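Local structure of dihydropyrimidinase (Brevibacillus agri, 3SFW) at residues A[54-59]-A[342-346]; A[260-266]-A[309-315]; A[85-89]-A[117-121]; A[79-83]-A[409-413]. The protein catalyses the zinc-dependent hydrolytic ring opening of dihydropyrimidines to N-carbamoyl-beta-amino acids. One frame throughout, in Å; residues are numbered along the deposited sequence.

Contact 1 of 4, residues A[54-59]-A[342-346]; sequences GIDPHT and IEDRM. With ZN (zinc ion), chain F.
Residues 54-59, the end of the first strand (49-59) of the amidohydrolase TIM barrel, carry His58 and Thr59 of the metal-binding His-Thr-His sequence and meet the loop and helix start 342-346. Nearest CA atoms are Gly54-Met346 (7.0 Å) and Thr59-Ile342 (7.6 Å). Arg345, extended through chi1 and chi2 (t) and bent at chi3 (p), carries its guanidinium to the strand backbone, with Asp56 CA over one face. Its NH1 gives Ile55 O a weak 3.1 Å bond and is better satisfied by Val312 O; NH2 bonds to Thr86 OG1. Asp56 (t) OD1 accepts from His58 N at 3.0 Å, an Asx turn, and OD2 pairs with Ser314 OG. Arg345 NE donates to a water at 2.8 Å, which lies 2.8 Å from both Asp56 OD2 and Ile342 O. Gly54 CA touches Met346 SD at 3.8 Å, where a CB would clash. Ile342 CD1 packs on Thr59 CG2 at 3.7 Å, while Thr59 OG1 bonds to Asp91. His58 has ND1 bonded to Glu262 and NE2 2.1 Å from zinc.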
loop_
_atom_site.group_PDB
_atom_site.type_symbol
_atom_site.label_atom_id
_atom_site.label_comp_id
_atom_site.label_asym_id
_atom_site.label_seq_id
_atom_site.Cartn_x
_atom_site.Cartn_y
_atom_site.Cartn_z
ATOM N N GLY A 54 -7.147 8.876 34.392
ATOM C CA GLY A 54 -7.070 9.240 32.975
ATOM C C GLY A 54 -6.362 10.572 32.774
ATOM O O GLY A 54 -6.431 11.430 33.611
ATOM N N ILE A 55 -5.635 10.723 31.659
ATOM C CA ILE A 55 -5.026 12.024 31.321
ATOM C C ILE A 55 -5.584 12.362 29.968
ATOM O O ILE A 55 -5.472 11.570 29.032
ATOM C CB ILE A 55 -3.488 11.920 31.210
ATOM C CG1 ILE A 55 -2.904 11.432 32.556
ATOM C CG2 ILE A 55 -2.883 13.297 30.778
ATOM C CD1 ILE A 55 -1.400 11.132 32.460
ATOM N N ASP A 56 -6.366 13.446 29.900
ATOM C CA ASP A 56 -7.002 13.845 28.656
ATOM C C ASP A 56 -6.183 14.912 27.970
ATOM O O ASP A 56 -6.076 16.009 28.480
ATOM C CB ASP A 56 -8.397 14.433 28.952
ATOM C CG ASP A 56 -9.234 14.656 27.680
ATOM O OD1 ASP A 56 -8.692 14.688 26.563
ATOM O OD2 ASP A 56 -10.473 14.813 27.812
ATOM N N PRO A 57 -5.493 14.554 26.880
ATOM C CA PRO A 57 -4.588 15.510 26.262
ATOM C C PRO A 57 -5.309 16.501 25.336
ATOM O O PRO A 57 -4.639 17.177 24.540
ATOM C CB PRO A 57 -3.693 14.634 25.380
ATOM C CG PRO A 57 -4.602 13.450 24.972
ATOM C CD PRO A 57 -5.398 13.204 26.274
ATOM N N HIS A 58 -6.637 16.511 25.344
ATOM C CA HIS A 58 -7.331 17.277 24.309
ATOM C C HIS A 58 -8.565 17.998 24.852
ATOM O O HIS A 58 -9.693 17.509 24.739
ATOM C CB HIS A 58 -7.669 16.384 23.107
ATOM C CG HIS A 58 -8.047 17.148 21.868
ATOM N ND1 HIS A 58 -7.811 16.660 20.598
ATOM C CD2 HIS A 58 -8.564 18.396 21.708
ATOM C CE1 HIS A 58 -8.193 17.564 19.706
ATOM N NE2 HIS A 58 -8.647 18.625 20.358
ATOM N N THR A 59 -8.340 19.151 25.506
ATOM C CA THR A 59 -9.485 19.902 26.087
ATOM C C THR A 59 -9.455 21.366 25.657
ATOM O O THR A 59 -8.406 21.887 25.280
ATOM C CB THR A 59 -9.535 19.813 27.628
ATOM O OG1 THR A 59 -8.398 20.478 28.208
ATOM C CG2 THR A 59 -9.455 18.300 28.075
ATOM N N ILE A 342 -15.773 15.347 27.762
ATOM C CA ILE A 342 -14.730 15.093 28.785
ATOM C C ILE A 342 -15.136 14.026 29.814
ATOM O O ILE A 342 -14.304 13.232 30.267
ATOM C CB ILE A 342 -14.260 16.390 29.447
ATOM C CG1 ILE A 342 -12.852 16.218 30.043
ATOM C CG2 ILE A 342 -15.278 16.876 30.554
ATOM C CD1 ILE A 342 -12.249 17.618 30.479
ATOM N N GLU A 343 -16.418 14.003 30.189
ATOM C CA GLU A 343 -16.803 13.222 31.325
ATOM C C GLU A 343 -16.946 11.727 31.009
ATOM O O GLU A 343 -16.655 10.870 31.852
ATOM C CB GLU A 343 -18.128 13.746 31.876
ATOM C CG GLU A 343 -18.527 13.051 33.182
ATOM C CD GLU A 343 -19.606 13.812 33.950
ATOM O OE1 GLU A 343 -19.895 14.984 33.608
ATOM O OE2 GLU A 343 -20.145 13.228 34.919
ATOM N N ASP A 344 -17.286 11.414 29.770
ATOM C CA ASP A 344 -17.624 10.016 29.430
ATOM C C ASP A 344 -16.509 9.249 28.744
ATOM O O ASP A 344 -16.656 8.019 28.452
ATOM C CB ASP A 344 -18.925 9.965 28.663
ATOM C CG ASP A 344 -20.063 10.524 29.479
ATOM O OD1 ASP A 344 -20.216 10.088 30.660
ATOM O OD2 ASP A 344 -20.698 11.479 28.998
ATOM N N ARG A 345 -15.376 9.927 28.548
ATOM C CA ARG A 345 -14.254 9.315 27.778
ATOM C C ARG A 345 -13.836 7.956 28.384
ATOM O O ARG A 345 -13.730 6.941 27.641
ATOM C CB ARG A 345 -13.020 10.255 27.739
ATOM C CG ARG A 345 -11.799 9.608 27.022
ATOM C CD ARG A 345 -10.578 10.579 27.025
ATOM N NE ARG A 345 -10.138 10.844 28.385
ATOM C CZ ARG A 345 -8.930 10.553 28.867
ATOM N NH1 ARG A 345 -8.004 9.994 28.073
ATOM N NH2 ARG A 345 -8.661 10.809 30.159
ATOM N N MET A 346 -13.525 7.926 29.685
ATOM C CA MET A 346 -12.988 6.690 30.301
ATOM C C MET A 346 -14.036 5.563 30.233
ATOM O O MET A 346 -13.707 4.402 29.872
ATOM C CB MET A 346 -12.600 6.932 31.757
ATOM C CG MET A 346 -11.422 7.895 31.947
ATOM S SD MET A 346 -9.867 7.176 31.418
ATOM C CE MET A 346 -9.502 6.106 32.772
HETATM ZN ZN ZN F . -9.659 20.346 19.582
HETATM O O HOH W 1 -11.573 12.956 29.537
#

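Contact 2 of 4, residues A[260-266]-A[309-315]; sequences YGETCPQ and LQTVGSD. With ZN (zinc ion), chain F.
Val312 (t) lays its CG1 against Pro265 CD (3.8 Å), at the junction of strand 258-263 and helix 265-269. Behind it the two segments run as parallel strands, with Glu262 opposite Thr311 (CA-CA 4.7 Å) and Thr263 opposite Val312 (CA-CA 4.9 Å). Gly261 O accepts from Gln310 N at 2.8 Å and weakly from Thr311 N at 3.4 Å; Thr263 N then donates to Thr311 O (3.0 Å) and Gly313 N to Thr263 O (3.0 Å). A CB on Gly261 would clash with Leu309 CD2. Glu262 (t) and Thr311 (p) share one face, where CB of Glu262 is 3.3 Å from OG1 of Thr311 and both side chains bond to Tyr236 OH. These are neighbouring strands of the TIM barrel, and an aspartate just past the C-terminal end of the last one is a characteristic metal ligand of amidohydrolases. Here that residue is Asp315, with positive phi and chi1 t, its OD1 2.1 Å from zinc. Cys264 CA approaches Gly313 O at 3.2 Å in a CA-H...O contact. Gln266 curls back (p, m): NE2 donates to Ser314 O at 2.9 Å and to a water 3.0 Å away, which donates to Asp315 OD2 at 2.7 Å.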
loop_
_atom_site.group_PDB
_atom_site.type_symbol
_atom_site.label_atom_id
_atom_site.label_comp_id
_atom_site.label_asym_id
_atom_site.label_seq_id
_atom_site.Cartn_x
_atom_site.Cartn_y
_atom_site.Cartn_z
ATOM N N TYR A 260 2.490 9.853 15.543
ATOM C CA TYR A 260 1.557 9.286 16.533
ATOM C C TYR A 260 0.173 9.791 16.235
ATOM O O TYR A 260 0.021 10.819 15.596
ATOM C CB TYR A 260 1.934 9.786 17.960
ATOM C CG TYR A 260 3.384 9.481 18.244
ATOM C CD1 TYR A 260 4.363 10.457 18.054
ATOM C CD2 TYR A 260 3.799 8.184 18.518
ATOM C CE1 TYR A 260 5.715 10.174 18.193
ATOM C CE2 TYR A 260 5.155 7.906 18.715
ATOM C CZ TYR A 260 6.101 8.926 18.552
ATOM O OH TYR A 260 7.445 8.679 18.736
ATOM N N GLY A 261 -0.846 9.033 16.676
ATOM C CA GLY A 261 -2.245 9.430 16.441
ATOM C C GLY A 261 -3.143 9.245 17.651
ATOM O O GLY A 261 -2.984 8.303 18.446
ATOM N N GLU A 262 -4.126 10.145 17.742
ATOM C CA GLU A 262 -5.116 10.163 18.797
ATOM C C GLU A 262 -6.476 9.903 18.147
ATOM O O GLU A 262 -6.729 10.381 17.037
ATOM C CB GLU A 262 -5.153 11.596 19.327
ATOM C CG GLU A 262 -6.176 11.888 20.421
ATOM C CD GLU A 262 -6.197 13.408 20.671
ATOM O OE1 GLU A 262 -6.974 14.121 19.966
ATOM O OE2 GLU A 262 -5.375 13.874 21.495
ATOM N N THR A 263 -7.398 9.231 18.863
ATOM C CA THR A 263 -8.816 9.355 18.436
ATOM C C THR A 263 -9.666 9.726 19.654
ATOM O O THR A 263 -9.104 10.063 20.717
ATOM C CB THR A 263 -9.306 8.130 17.652
ATOM O OG1 THR A 263 -10.571 8.443 17.013
ATOM C CG2 THR A 263 -9.422 6.909 18.592
ATOM N N CYS A 264 -10.984 9.807 19.479
ATOM C CA CYS A 264 -11.853 10.385 20.495
ATOM C C CYS A 264 -13.098 9.513 20.571
ATOM O O CYS A 264 -13.473 8.893 19.555
ATOM C CB CYS A 264 -12.283 11.806 20.093
ATOM S SG CYS A 264 -10.901 12.946 19.692
ATOM N N PRO A 265 -13.793 9.519 21.730
ATOM C CA PRO A 265 -14.923 8.616 21.889
ATOM C C PRO A 265 -15.998 8.856 20.826
ATOM O O PRO A 265 -16.635 7.904 20.378
ATOM C CB PRO A 265 -15.479 8.982 23.265
ATOM C CG PRO A 265 -14.295 9.546 24.021
ATOM C CD PRO A 265 -13.467 10.248 22.970
ATOM N N GLN A 266 -16.233 10.119 20.463
ATOM C CA GLN A 266 -17.295 10.435 19.453
ATOM C C GLN A 266 -17.073 9.749 18.113
ATOM O O GLN A 266 -18.032 9.349 17.443
ATOM C CB GLN A 266 -17.503 11.961 19.282
ATOM C CG GLN A 266 -16.223 12.799 18.881
ATOM C CD GLN A 266 -15.387 13.170 20.117
ATOM O OE1 GLN A 266 -15.308 12.396 21.078
ATOM N NE2 GLN A 266 -14.745 14.323 20.080
ATOM N N LEU A 309 -2.827 3.833 16.343
ATOM C CA LEU A 309 -3.202 5.015 17.169
ATOM C C LEU A 309 -2.842 4.720 18.603
ATOM O O LEU A 309 -2.938 3.532 19.033
ATOM C CB LEU A 309 -4.726 5.241 17.117
ATOM C CG LEU A 309 -5.191 5.571 15.672
ATOM C CD1 LEU A 309 -6.718 5.713 15.736
ATOM C CD2 LEU A 309 -4.549 6.905 15.126
ATOM N N GLN A 310 -2.321 5.727 19.313
ATOM C CA GLN A 310 -1.729 5.470 20.668
ATOM C C GLN A 310 -2.538 6.041 21.845
ATOM O O GLN A 310 -2.326 5.637 22.994
ATOM C CB GLN A 310 -0.286 5.981 20.750
ATOM C CG GLN A 310 0.700 5.255 19.807
ATOM C CD GLN A 310 0.489 5.662 18.335
ATOM O OE1 GLN A 310 0.470 4.810 17.423
ATOM N NE2 GLN A 310 0.270 6.929 18.113
ATOM N N THR A 311 -3.441 6.983 21.578
ATOM C CA THR A 311 -4.111 7.724 22.680
ATOM C C THR A 311 -5.581 8.005 22.351
ATOM O O THR A 311 -6.007 8.010 21.179
ATOM C CB THR A 311 -3.465 9.110 22.948
ATOM O OG1 THR A 311 -3.592 9.908 21.742
ATOM C CG2 THR A 311 -1.978 8.949 23.330
ATOM N N VAL A 312 -6.347 8.279 23.411
ATOM C CA VAL A 312 -7.727 8.782 23.222
ATOM C C VAL A 312 -7.884 10.060 24.036
ATOM O O VAL A 312 -7.654 10.076 25.262
ATOM C CB VAL A 312 -8.784 7.758 23.670
ATOM C CG1 VAL A 312 -10.221 8.405 23.574
ATOM C CG2 VAL A 312 -8.721 6.504 22.815
ATOM N N GLY A 313 -8.231 11.142 23.346
ATOM C CA GLY A 313 -8.545 12.387 24.018
ATOM C C GLY A 313 -10.015 12.697 23.762
ATOM O O GLY A 313 -10.653 12.036 22.940
ATOM N N SER A 314 -10.566 13.692 24.452
ATOM C CA SER A 314 -12.018 13.986 24.288
ATOM C C SER A 314 -12.291 15.034 23.190
ATOM O O SER A 314 -13.351 14.971 22.550
ATOM C CB SER A 314 -12.640 14.492 25.614
ATOM O OG SER A 314 -11.969 15.674 26.028
ATOM N N ASP A 315 -11.374 16.004 22.995
ATOM C CA ASP A 315 -11.714 17.260 22.238
ATOM C C ASP A 315 -12.953 17.902 22.908
ATOM O O ASP A 315 -13.892 18.400 22.245
ATOM C CB ASP A 315 -11.922 17.042 20.704
ATOM C CG ASP A 315 -11.910 18.342 19.904
ATOM O OD1 ASP A 315 -11.355 19.362 20.413
ATOM O OD2 ASP A 315 -12.487 18.336 18.769
HETATM ZN ZN ZN F . -9.659 20.346 19.582
HETATM O O HOH W 2 -14.286 16.493 18.005
#

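Contact 3 of 4, residues A[85-89]-A[117-121]; sequences GTTSI and VIDYG
Gly85 leaves the preceding helix with positive phi in a Schellman motif and turns the chain into strand 86-93. Thr86 then sends its OG1 to Arg345. At Thr87 psi is near zero; its O sits 3.2 Å from Ile118 CB and accepts a weak bond from Asp119 N (3.3 Å). Ser88 pairs in parallel with Asp119 (CA-CA 4.7 Å), its OG 3.8 Å from Asp119 CB on their common face, where Asp119 forms salt bridges to Lys382 and Arg433. Ile89 (p, t) pairs with Tyr120 (CA-CA 4.8 Å): its N donates to Asp119 O at 3.1 Å and its O accepts from Gly121 N at 2.8 Å. Ile89 CG1 packs on Tyr120 CB (3.7 Å) and CG2 on Ile118 CD1 (4.2 Å). The strand axes lie 4.7 Å apart at 30°. Helix 101-112 links the strands as a beta-alpha-beta unit of the barrel, while strand 49-59 also pairs with 86-93 and helix 74-83 packs on Ile89 and Ile118.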
loop_
_atom_site.group_PDB
_atom_site.type_symbol
_atom_site.label_atom_id
_atom_site.label_comp_id
_atom_site.label_asym_id
_atom_site.label_seq_id
_atom_site.Cartn_x
_atom_site.Cartn_y
_atom_site.Cartn_z
ATOM N N GLY A 85 -13.401 10.143 35.775
ATOM C CA GLY A 85 -12.188 9.290 36.007
ATOM C C GLY A 85 -10.924 9.838 35.384
ATOM O O GLY A 85 -9.932 9.109 35.237
ATOM N N THR A 86 -10.916 11.148 35.098
ATOM C CA THR A 86 -9.739 11.800 34.492
ATOM C C THR A 86 -9.140 12.747 35.539
ATOM O O THR A 86 -9.839 13.594 36.099
ATOM C CB THR A 86 -10.144 12.545 33.189
ATOM O OG1 THR A 86 -10.420 11.573 32.174
ATOM C CG2 THR A 86 -9.026 13.488 32.695
ATOM N N THR A 87 -7.852 12.578 35.824
ATOM C CA THR A 87 -7.175 13.332 36.860
ATOM C C THR A 87 -6.195 14.436 36.363
ATOM O O THR A 87 -5.672 15.226 37.189
ATOM C CB THR A 87 -6.454 12.395 37.871
ATOM O OG1 THR A 87 -5.606 11.506 37.143
ATOM C CG2 THR A 87 -7.460 11.566 38.664
ATOM N N SER A 88 -5.858 14.437 35.056
ATOM C CA SER A 88 -5.029 15.503 34.484
ATOM C C SER A 88 -5.575 15.820 33.115
ATOM O O SER A 88 -6.092 14.916 32.416
ATOM C CB SER A 88 -3.576 14.995 34.323
ATOM O OG SER A 88 -2.968 15.025 35.579
ATOM N N ILE A 89 -5.469 17.085 32.708
ATOM C CA ILE A 89 -5.819 17.481 31.365
ATOM C C ILE A 89 -4.691 18.272 30.740
ATOM O O ILE A 89 -3.825 18.825 31.458
ATOM C CB ILE A 89 -7.105 18.414 31.328
ATOM C CG1 ILE A 89 -6.866 19.712 32.133
ATOM C CG2 ILE A 89 -8.341 17.671 31.880
ATOM C CD1 ILE A 89 -7.976 20.730 31.914
ATOM N N VAL A 117 -9.654 21.781 39.620
ATOM C CA VAL A 117 -9.758 20.888 40.780
ATOM C C VAL A 117 -8.837 19.695 40.609
ATOM O O VAL A 117 -8.592 18.970 41.567
ATOM C CB VAL A 117 -11.196 20.409 41.034
ATOM C CG1 VAL A 117 -12.155 21.638 41.096
ATOM C CG2 VAL A 117 -11.675 19.433 39.945
ATOM N N ILE A 118 -8.286 19.551 39.401
ATOM C CA ILE A 118 -7.247 18.547 39.156
ATOM C C ILE A 118 -6.179 19.161 38.278
ATOM O O ILE A 118 -6.255 20.342 37.891
ATOM C CB ILE A 118 -7.809 17.262 38.478
ATOM C CG1 ILE A 118 -8.797 17.621 37.389
ATOM C CG2 ILE A 118 -8.590 16.416 39.472
ATOM C CD1 ILE A 118 -8.373 17.450 36.060
ATOM N N ASP A 119 -5.097 18.407 38.031
ATOM C CA ASP A 119 -3.902 18.995 37.468
ATOM C C ASP A 119 -4.032 19.241 35.965
ATOM O O ASP A 119 -4.842 18.587 35.296
ATOM C CB ASP A 119 -2.691 18.116 37.742
ATOM C CG ASP A 119 -2.282 18.162 39.200
ATOM O OD1 ASP A 119 -2.998 18.860 39.977
ATOM O OD2 ASP A 119 -1.280 17.526 39.589
ATOM N N TYR A 120 -3.245 20.185 35.442
ATOM C CA TYR A 120 -3.421 20.611 34.039
ATOM C C TYR A 120 -2.090 21.017 33.445
ATOM O O TYR A 120 -1.268 21.691 34.111
ATOM C CB TYR A 120 -4.430 21.778 33.915
ATOM C CG TYR A 120 -4.090 22.980 34.795
ATOM C CD1 TYR A 120 -4.450 23.001 36.162
ATOM C CD2 TYR A 120 -3.420 24.105 34.245
ATOM C CE1 TYR A 120 -4.038 24.072 37.008
ATOM C CE2 TYR A 120 -3.031 25.168 35.064
ATOM C CZ TYR A 120 -3.378 25.169 36.424
ATOM O OH TYR A 120 -2.975 26.241 37.213
ATOM N N GLY A 121 -1.939 20.756 32.150
ATOM C CA GLY A 121 -0.871 21.366 31.416
ATOM C C GLY A 121 -1.478 22.139 30.282
ATOM O O GLY A 121 -2.729 22.132 30.099
#

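Contact 4 of 4, residues A[79-83]-A[409-413]; sequences KAAAF and HHMNV
A face-to-face aromatic stack joins helix 74-83, which follows the first barrel strand, to the irregular loop between strands 393-403 and 422-432. The rings of Phe83 (chi1 m) and His410 (chi1 m) lie almost parallel, planes at 4° and centroids 3.5 Å apart; the closest atoms, Phe83 CE1 and His410 CD2, are 3.4 Å apart. One helical turn earlier Ala80, whose CA is 4.9 Å from that of His410, points its CB at the loop, 3.9 Å from His410 C and 3.5 Å from Met411 CG. The small methyl lets the loop backbone come this close. Lys79 NZ remains 4.5 Å from His410 O, and a water spans the gap, accepting from Lys79 NZ at 2.8 Å and donating to His410 O at 2.5 Å. The loop holds its own shape: His409 NE2 donates to Val413 O (3.1 Å), and Asn412 centres an inverse gamma turn with a weak bond from Val413 N to Met411 O (2.9 Å). Glu343 OE1 accepts a hydrogen bond from His410 N, while Asp72 and Ser71 bond to the Asn412 backbone. On the helix side, Phe83 thus meets both the loop and, through Val438 and Phe443, strands 435-439 and 442-443.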
loop_
_atom_site.group_PDB
_atom_site.type_symbol
_atom_site.label_atom_id
_atom_site.label_comp_id
_atom_site.label_asym_id
_atom_site.label_seq_id
_atom_site.Cartn_x
_atom_site.Cartn_y
_atom_site.Cartn_z
ATOM N N LYS A 79 -13.905 19.550 37.095
ATOM C CA LYS A 79 -14.725 18.765 38.017
ATOM C C LYS A 79 -15.411 17.627 37.234
ATOM O O LYS A 79 -15.484 16.476 37.703
ATOM C CB LYS A 79 -15.765 19.647 38.746
ATOM C CG LYS A 79 -16.656 18.895 39.669
ATOM C CD LYS A 79 -17.263 19.865 40.737
ATOM C CE LYS A 79 -17.968 21.040 40.034
ATOM N NZ LYS A 79 -19.254 20.671 39.419
ATOM N N ALA A 80 -15.899 17.941 36.032
ATOM C CA ALA A 80 -16.569 16.947 35.208
ATOM C C ALA A 80 -15.556 15.852 34.777
ATOM O O ALA A 80 -15.849 14.674 34.803
ATOM C CB ALA A 80 -17.169 17.636 33.974
ATOM N N ALA A 81 -14.344 16.265 34.440
ATOM C CA ALA A 81 -13.284 15.296 34.101
ATOM C C ALA A 81 -13.083 14.349 35.277
ATOM O O ALA A 81 -13.022 13.122 35.093
ATOM C CB ALA A 81 -11.957 16.036 33.794
ATOM N N ALA A 82 -12.982 14.905 36.482
ATOM C CA ALA A 82 -12.725 14.065 37.668
ATOM C C ALA A 82 -13.894 13.091 37.904
ATOM O O ALA A 82 -13.688 11.905 38.167
ATOM C CB ALA A 82 -12.500 14.945 38.933
ATOM N N PHE A 83 -15.136 13.568 37.780
ATOM C CA PHE A 83 -16.247 12.627 37.945
ATOM C C PHE A 83 -16.143 11.493 36.916
ATOM O O PHE A 83 -16.776 10.457 37.104
ATOM C CB PHE A 83 -17.589 13.332 37.827
ATOM C CG PHE A 83 -18.078 13.905 39.141
ATOM C CD1 PHE A 83 -18.006 15.287 39.373
ATOM C CD2 PHE A 83 -18.627 13.070 40.126
ATOM C CE1 PHE A 83 -18.516 15.834 40.558
ATOM C CE2 PHE A 83 -19.080 13.594 41.360
ATOM C CZ PHE A 83 -19.063 14.981 41.557
ATOM N N HIS A 409 -24.990 13.934 34.509
ATOM C CA HIS A 409 -23.612 14.384 34.208
ATOM C C HIS A 409 -23.221 15.661 34.984
ATOM O O HIS A 409 -24.054 16.268 35.686
ATOM C CB HIS A 409 -23.289 14.418 32.676
ATOM C CG HIS A 409 -23.832 15.608 31.915
ATOM N ND1 HIS A 409 -23.950 15.599 30.535
ATOM C CD2 HIS A 409 -24.131 16.875 32.303
ATOM C CE1 HIS A 409 -24.325 16.794 30.110
ATOM N NE2 HIS A 409 -24.430 17.592 31.161
ATOM N N HIS A 410 -21.954 16.034 34.914
ATOM C CA HIS A 410 -21.461 17.192 35.678
ATOM C C HIS A 410 -20.884 18.292 34.792
ATOM O O HIS A 410 -20.440 19.348 35.304
ATOM C CB HIS A 410 -20.440 16.723 36.721
ATOM C CG HIS A 410 -20.972 15.663 37.634
ATOM N ND1 HIS A 410 -21.056 14.337 37.246
ATOM C CD2 HIS A 410 -21.492 15.729 38.890
ATOM C CE1 HIS A 410 -21.585 13.627 38.236
ATOM N NE2 HIS A 410 -21.897 14.452 39.225
ATOM N N MET A 411 -20.856 18.058 33.469
ATOM C CA MET A 411 -20.427 19.101 32.525
ATOM C C MET A 411 -21.451 20.247 32.512
ATOM O O MET A 411 -22.662 19.992 32.667
ATOM C CB MET A 411 -20.260 18.520 31.117
ATOM C CG MET A 411 -19.171 17.431 31.071
ATOM S SD MET A 411 -19.158 16.590 29.491
ATOM C CE MET A 411 -20.744 15.662 29.614
ATOM N N ASN A 412 -20.962 21.491 32.481
ATOM C CA ASN A 412 -21.886 22.620 32.532
ATOM C C ASN A 412 -22.464 22.867 31.130
ATOM O O ASN A 412 -22.145 23.870 30.490
ATOM C CB ASN A 412 -21.201 23.876 33.104
ATOM C CG ASN A 412 -22.198 24.990 33.423
ATOM O OD1 ASN A 412 -23.415 24.745 33.491
ATOM N ND2 ASN A 412 -21.712 26.223 33.481
ATOM N N VAL A 413 -23.349 21.958 30.676
ATOM C CA VAL A 413 -23.907 22.015 29.319
ATOM C C VAL A 413 -25.242 21.302 29.352
ATOM O O VAL A 413 -25.436 20.395 30.146
ATOM C CB VAL A 413 -22.993 21.279 28.286
ATOM C CG1 VAL A 413 -23.302 21.726 26.845
ATOM C CG2 VAL A 413 -21.539 21.545 28.599
HETATM O O HOH W 3 -18.535 20.049 36.824
#

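Contacts 1 and 2 meet at the metal site, their centres 9 Å apart: His58 NE2 and Asp315 OD1, 2.8 Å from each other, bind the same zinc, which His60 and the carboxylated Lys150 complete. Asp56 OD2-Ser314 OG (2.5 Å) and His58 ND1-Glu262 OE1 (2.7 Å) tie segment 54-59 to segments 309-315 and 260-266. Contact 3 extends the barrel sheet from contact 1, through Gly54 O-Thr87 N (2.9 Å) and Arg345 NH2-Thr86 OG1 (2.8 Å). Contact 4 joins the helix packed on this sheet to loop 409-413; Glu343 OE1 reaches His410 N (2.7 Å), and Ala81 O meets Thr86 N (2.9 Å) at the helix-to-strand turn. Contacts 2 and 4, centres about 19 Å apart, do not touch.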